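PDB 3TEV: glycosyl hyrolase, family 3 from Deinococcus radiodurans, which probably hydrolyses O-glycosidic bonds in sugar-containing substrates. Local coordinates for residues Asp14-Gly19 and Glu312-Val317; Arg281-Gly286 and Ala318-Arg323. One frame throughout, in Å; residues are numbered along the deposited sequence.

Contact 1 of 2, residues Asp14-Gly19 and Glu312-Val317; sequences DPVRPG and ENQAAV
A bend at chi2 (-59°) turns the amide of Gln314 off the helix surface toward the backbone of Val16. There OE1 of Gln314 accepts a weak hydrogen bond from Val16 N at 3.3 Å, with an N-H...O angle of 159°. The match suits a glutamine: Val16 sits in an extended loop, and a long, flexible amide can offer a carbonyl to the backbone of a loop. Were an alanine here, Val16 N would probably lose this acceptor and the edge of the loop beside Pro15 would be uncovered. One turn along the helix face, two valines meet obliquely, with CG2 of Val317 reaching CB of Val16 at 3.7 Å and lying about equally far from both its methyls. Val16 and Val317 are both buried, and their compact branched side chains pack between loop and helix. The contact thus fastens the segment leading into strand 22-24, the first of the barrel, against the start of helix 314-330. Helix 296-309 adjoins the same patch, Tyr309 packing on Val317 and Val306 on Pro18. Asp14 OD2 forms a salt bridge with Arg325, farther along helix 314-330.

Contact 2 of 2, residues Arg281-Gly286 and Ala318-Arg323; sequences RALRAG and ATKRER
The C-terminal end of helix 275-285, closed by a Schellman motif at Gly286, receives the side chain of Lys320 from helix 314-330. Lys320 runs out nearly extended and turns only at its last torsion (chi4 -58°), which swings NZ onto the backbone carbonyl of Leu283. The bond from Lys320 NZ to Leu283 O is 2.7 Å long. It meets the carbonyl at a C=O...N angle of 140°, the donor tilted 28° from the carbonyl plane. Lysine fits here because carbonyls at a helix C-terminus carry partial negative charge, which would probably favour the charged ammonium. NZ has further acceptors: Ala287 O, a water that passes the link on to Arg284 O, and a second water, 2.9 Å from NZ, that makes weak bonds to Gly286 O and to Arg323 NH1. The four oxygens around NZ must share its three hydrogens. The aliphatic part of Lys320 meanwhile packs on apolar surface, its CD lying 4.2 Å from Leu283 CD2, while Leu283 itself rests on Val290, Val306 and Tyr309. Gly286, with its positive phi, adopts a conformation in which a CB would jam against the preceding carbonyl oxygen. That phi, with bonds back into the last turn such as the weak one from Gly286 N to Leu283 O, is characteristic of a Schellman C-cap.

Overall arrangement
Contacts 1 and 2 share helix 314-330 and have centres about 9 Å apart, on the same side of the chain's centre. Arg321, a residue of the 318-323 segment, joins them: its NH2 lies 2.8 Å from Asp14 O, a probable hydrogen bond, while its NH1 also bonds to Gln20. Val16 CG2 touches Ala318 CA at 3.7 Å, so the apolar packing of contact 1 continues one residue further into the helix. Helix 314-330 therefore holds the loop before the first barrel strand, 22-24, at contact 1 and the end of helix 275-285, just before the last barrel strand, 290-291, at contact 2. These two strands are neighbours in the sheet, and Tyr309 touches side chains of both contacts.

Contact 1 of 2, residues Asp14-Gly19 and Glu312-Val317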
loop_
_atom_site.group_PDB
_atom_site.type_symbol
_atom_site.label_atom_id
_atom_site.label_comp_id
_atom_site.label_asym_id
_atom_site.label_seq_id
_atom_site.Cartn_x
_atom_site.Cartn_y
_atom_site.Cartn_z
ATOM N N ASP A 14 15.596 20.012 7.994
ATOM C CA ASP A 14 15.269 18.772 7.314
ATOM C C ASP A 14 13.935 18.932 6.572
ATOM O O ASP A 14 12.982 18.198 6.836
ATOM C CB ASP A 14 15.228 17.639 8.352
ATOM C CG ASP A 14 15.258 16.259 7.729
ATOM O OD1 ASP A 14 15.625 16.128 6.533
ATOM O OD2 ASP A 14 14.920 15.292 8.452
ATOM N N PRO A 15 13.852 19.925 5.658
ATOM C CA PRO A 15 12.579 20.131 4.962
ATOM C C PRO A 15 12.178 18.903 4.147
ATOM O O PRO A 15 13.034 18.124 3.732
ATOM C CB PRO A 15 12.830 21.350 4.064
ATOM C CG PRO A 15 14.299 21.595 4.101
ATOM C CD PRO A 15 14.892 20.901 5.271
ATOM N N VAL A 16 10.877 18.702 3.972
ATOM C CA VAL A 16 10.379 17.537 3.252
ATOM C C VAL A 16 10.742 17.660 1.780
ATOM O O VAL A 16 10.558 18.708 1.186
ATOM C CB VAL A 16 8.861 17.392 3.397
ATOM C CG1 VAL A 16 8.352 16.178 2.598
ATOM C CG2 VAL A 16 8.480 17.262 4.874
ATOM N N ARG A 17 11.269 16.598 1.199
ATOM C CA ARG A 17 11.533 16.586 -0.230
ATOM C C ARG A 17 10.467 15.780 -0.958
ATOM O O ARG A 17 9.911 14.847 -0.396
ATOM C CB ARG A 17 12.901 16.002 -0.495
ATOM C CG ARG A 17 14.000 16.766 0.222
ATOM C CD ARG A 17 15.318 16.091 0.000
ATOM N NE ARG A 17 15.706 16.231 -1.398
ATOM C CZ ARG A 17 16.731 15.597 -1.959
ATOM N NH1 ARG A 17 17.475 14.755 -1.220
ATOM N NH2 ARG A 17 16.996 15.815 -3.256
ATOM N N PRO A 18 10.190 16.131 -2.226
ATOM C CA PRO A 18 9.149 15.403 -2.965
ATOM C C PRO A 18 9.429 13.908 -3.034
ATOM O O PRO A 18 8.508 13.134 -2.942
ATOM C CB PRO A 18 9.180 16.026 -4.370
ATOM C CG PRO A 18 10.396 16.917 -4.409
ATOM C CD PRO A 18 10.770 17.248 -2.998
ATOM N N GLY A 19 10.692 13.504 -3.171
ATOM C CA GLY A 19 11.014 12.069 -3.240
ATOM C C GLY A 19 10.687 11.282 -1.980
ATOM O O GLY A 19 10.552 10.063 -2.026
ATOM N N GLU A 312 4.394 24.692 -0.752
ATOM C CA GLU A 312 3.264 25.419 -0.201
ATOM C C GLU A 312 2.461 24.588 0.820
ATOM O O GLU A 312 1.436 25.041 1.329
ATOM C CB GLU A 312 2.386 25.983 -1.325
ATOM C CG GLU A 312 3.104 27.032 -2.212
ATOM C CD GLU A 312 3.460 28.338 -1.453
ATOM O OE1 GLU A 312 2.658 28.800 -0.598
ATOM O OE2 GLU A 312 4.531 28.927 -1.711
ATOM N N ASN A 313 2.939 23.393 1.147
ATOM C CA ASN A 313 2.165 22.514 2.012
ATOM C C ASN A 313 3.046 21.823 3.064
ATOM O O ASN A 313 2.826 20.645 3.420
ATOM C CB ASN A 313 1.385 21.501 1.151
ATOM C CG ASN A 313 0.292 22.169 0.301
ATOM O OD1 ASN A 313 -0.821 22.408 0.781
ATOM N ND2 ASN A 313 0.609 22.476 -0.961
ATOM N N GLN A 314 4.027 22.567 3.556
ATOM C CA GLN A 314 5.103 22.013 4.372
ATOM C C GLN A 314 4.649 21.311 5.655
ATOM O O GLN A 314 5.158 20.248 5.963
ATOM C CB GLN A 314 6.214 23.062 4.646
ATOM C CG GLN A 314 7.398 23.106 3.562
ATOM C CD GLN A 314 8.196 21.753 3.390
ATOM O OE1 GLN A 314 8.595 21.096 4.376
ATOM N NE2 GLN A 314 8.428 21.355 2.137
ATOM N N ALA A 315 3.707 21.883 6.399
ATOM C CA ALA A 315 3.255 21.260 7.638
ATOM C C ALA A 315 2.515 19.949 7.351
ATOM O O ALA A 315 2.738 18.934 8.023
ATOM C CB ALA A 315 2.369 22.219 8.451
ATOM N N ALA A 316 1.652 19.969 6.338
ATOM C CA ALA A 316 0.916 18.784 5.947
ATOM C C ALA A 316 1.873 17.672 5.503
ATOM O O ALA A 316 1.736 16.519 5.950
ATOM C CB ALA A 316 -0.092 19.124 4.836
ATOM N N VAL A 317 2.855 17.993 4.660
ATOM C CA VAL A 317 3.755 16.934 4.190
ATOM C C VAL A 317 4.740 16.452 5.275
ATOM O O VAL A 317 5.205 15.299 5.240
ATOM C CB VAL A 317 4.475 17.250 2.848
ATOM C CG1 VAL A 317 3.449 17.414 1.719
ATOM C CG2 VAL A 317 5.375 18.468 2.975
#

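Contact 2 of 2, residues Arg281-Gly286 and Ala318-Arg323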
loop_
_atom_site.group_PDB
_atom_site.type_symbol
_atom_site.label_atom_id
_atom_site.label_comp_id
_atom_site.label_asym_id
_atom_site.label_seq_id
_atom_site.Cartn_x
_atom_site.Cartn_y
_atom_site.Cartn_z
ATOM N N ARG A 281 -3.025 15.113 -6.237
ATOM C CA ARG A 281 -4.397 14.977 -5.740
ATOM C C ARG A 281 -4.502 13.897 -4.641
ATOM O O ARG A 281 -5.176 14.124 -3.629
ATOM C CB ARG A 281 -5.361 14.723 -6.905
ATOM C CG ARG A 281 -6.812 14.409 -6.506
ATOM C CD ARG A 281 -7.667 15.640 -6.050
ATOM N NE ARG A 281 -9.023 15.255 -5.620
ATOM C CZ ARG A 281 -10.022 16.110 -5.368
ATOM N NH1 ARG A 281 -9.855 17.423 -5.500
ATOM N NH2 ARG A 281 -11.206 15.652 -4.986
ATOM N N ALA A 282 -3.803 12.765 -4.802
ATOM C CA ALA A 282 -3.784 11.726 -3.768
ATOM C C ALA A 282 -3.211 12.246 -2.449
ATOM O O ALA A 282 -3.773 11.978 -1.382
ATOM C CB ALA A 282 -3.007 10.478 -4.223
ATOM N N LEU A 283 -2.094 12.975 -2.523
ATOM C CA LEU A 283 -1.460 13.476 -1.320
ATOM C C LEU A 283 -2.396 14.481 -0.652
ATOM O O LEU A 283 -2.632 14.387 0.547
ATOM C CB LEU A 283 -0.093 14.089 -1.623
ATOM C CG LEU A 283 0.986 13.079 -2.039
ATOM C CD1 LEU A 283 2.125 13.805 -2.748
ATOM C CD2 LEU A 283 1.505 12.227 -0.840
ATOM N N ARG A 284 -2.983 15.385 -1.441
ATOM C CA ARG A 284 -3.918 16.383 -0.909
ATOM C C ARG A 284 -5.135 15.718 -0.271
ATOM O O ARG A 284 -5.573 16.126 0.811
ATOM C CB ARG A 284 -4.392 17.339 -2.006
ATOM C CG ARG A 284 -3.425 18.434 -2.377
ATOM C CD ARG A 284 -4.104 19.497 -3.268
ATOM N NE ARG A 284 -3.256 20.681 -3.409
ATOM C CZ ARG A 284 -2.875 21.205 -4.568
ATOM N NH1 ARG A 284 -3.283 20.685 -5.718
ATOM N NH2 ARG A 284 -2.096 22.271 -4.577
ATOM N N ALA A 285 -5.693 14.709 -0.942
ATOM C CA ALA A 285 -6.859 13.999 -0.413
ATOM C C ALA A 285 -6.584 13.315 0.939
ATOM O O ALA A 285 -7.513 13.100 1.730
ATOM C CB ALA A 285 -7.363 12.978 -1.429
ATOM N N GLY A 286 -5.325 12.961 1.199
ATOM C CA GLY A 286 -4.979 12.301 2.459
ATOM C C GLY A 286 -3.959 11.163 2.462
ATOM O O GLY A 286 -3.623 10.665 3.543
ATOM N N ALA A 318 5.032 17.326 6.237
ATOM C CA ALA A 318 5.844 16.943 7.395
ATOM C C ALA A 318 5.139 15.836 8.177
ATOM O O ALA A 318 5.761 14.842 8.563
ATOM C CB ALA A 318 6.168 18.184 8.308
ATOM N N THR A 319 3.834 16.004 8.372
ATOM C CA THR A 319 3.001 15.010 9.049
ATOM C C THR A 319 3.017 13.675 8.263
ATOM O O THR A 319 3.181 12.605 8.848
ATOM C CB THR A 319 1.542 15.532 9.194
ATOM O OG1 THR A 319 1.545 16.756 9.937
ATOM C CG2 THR A 319 0.645 14.512 9.908
ATOM N N LYS A 320 2.870 13.741 6.949
ATOM C CA LYS A 320 2.909 12.532 6.127
ATOM C C LYS A 320 4.267 11.839 6.256
ATOM O O LYS A 320 4.324 10.635 6.471
ATOM C CB LYS A 320 2.591 12.819 4.659
ATOM C CG LYS A 320 1.227 13.481 4.403
ATOM C CD LYS A 320 1.175 13.973 2.914
ATOM C CE LYS A 320 -0.066 14.791 2.618
ATOM N NZ LYS A 320 -1.300 13.988 2.911
ATOM N N ARG A 321 5.352 12.599 6.165
ATOM C CA ARG A 321 6.686 11.999 6.264
ATOM C C ARG A 321 6.948 11.340 7.627
ATOM O O ARG A 321 7.563 10.276 7.693
ATOM C CB ARG A 321 7.796 13.012 5.923
ATOM C CG ARG A 321 9.176 12.357 5.836
ATOM C CD ARG A 321 10.306 13.353 5.501
ATOM N NE ARG A 321 10.470 14.306 6.594
ATOM C CZ ARG A 321 11.302 15.345 6.603
ATOM N NH1 ARG A 321 12.093 15.615 5.561
ATOM N NH2 ARG A 321 11.349 16.114 7.687
ATOM N N GLU A 322 6.501 11.991 8.703
ATOM C CA GLU A 322 6.624 11.441 10.037
ATOM C C GLU A 322 5.877 10.108 10.221
ATOM O O GLU A 322 6.359 9.240 10.933
ATOM C CB GLU A 322 6.189 12.475 11.088
ATOM C CG GLU A 322 6.128 11.950 12.570
ATOM C CD GLU A 322 7.442 11.267 13.079
ATOM O OE1 GLU A 322 8.558 11.616 12.587
ATOM O OE2 GLU A 322 7.351 10.391 13.990
ATOM N N ARG A 323 4.713 9.941 9.598
ATOM C CA ARG A 323 4.040 8.642 9.608
ATOM C C ARG A 323 4.908 7.558 8.961
ATOM O O ARG A 323 4.983 6.420 9.462
ATOM C CB ARG A 323 2.701 8.703 8.888
ATOM C CG ARG A 323 1.654 9.445 9.683
ATOM C CD ARG A 323 0.266 9.171 9.130
ATOM N NE ARG A 323 -0.739 9.994 9.801
ATOM C CZ ARG A 323 -1.236 11.128 9.316
ATOM N NH1 ARG A 323 -0.837 11.605 8.133
ATOM N NH2 ARG A 323 -2.138 11.785 10.029
HETATM O O HOH W 1 -3.961 15.709 3.149
HETATM O O HOH W 2 -1.923 12.913 5.494
#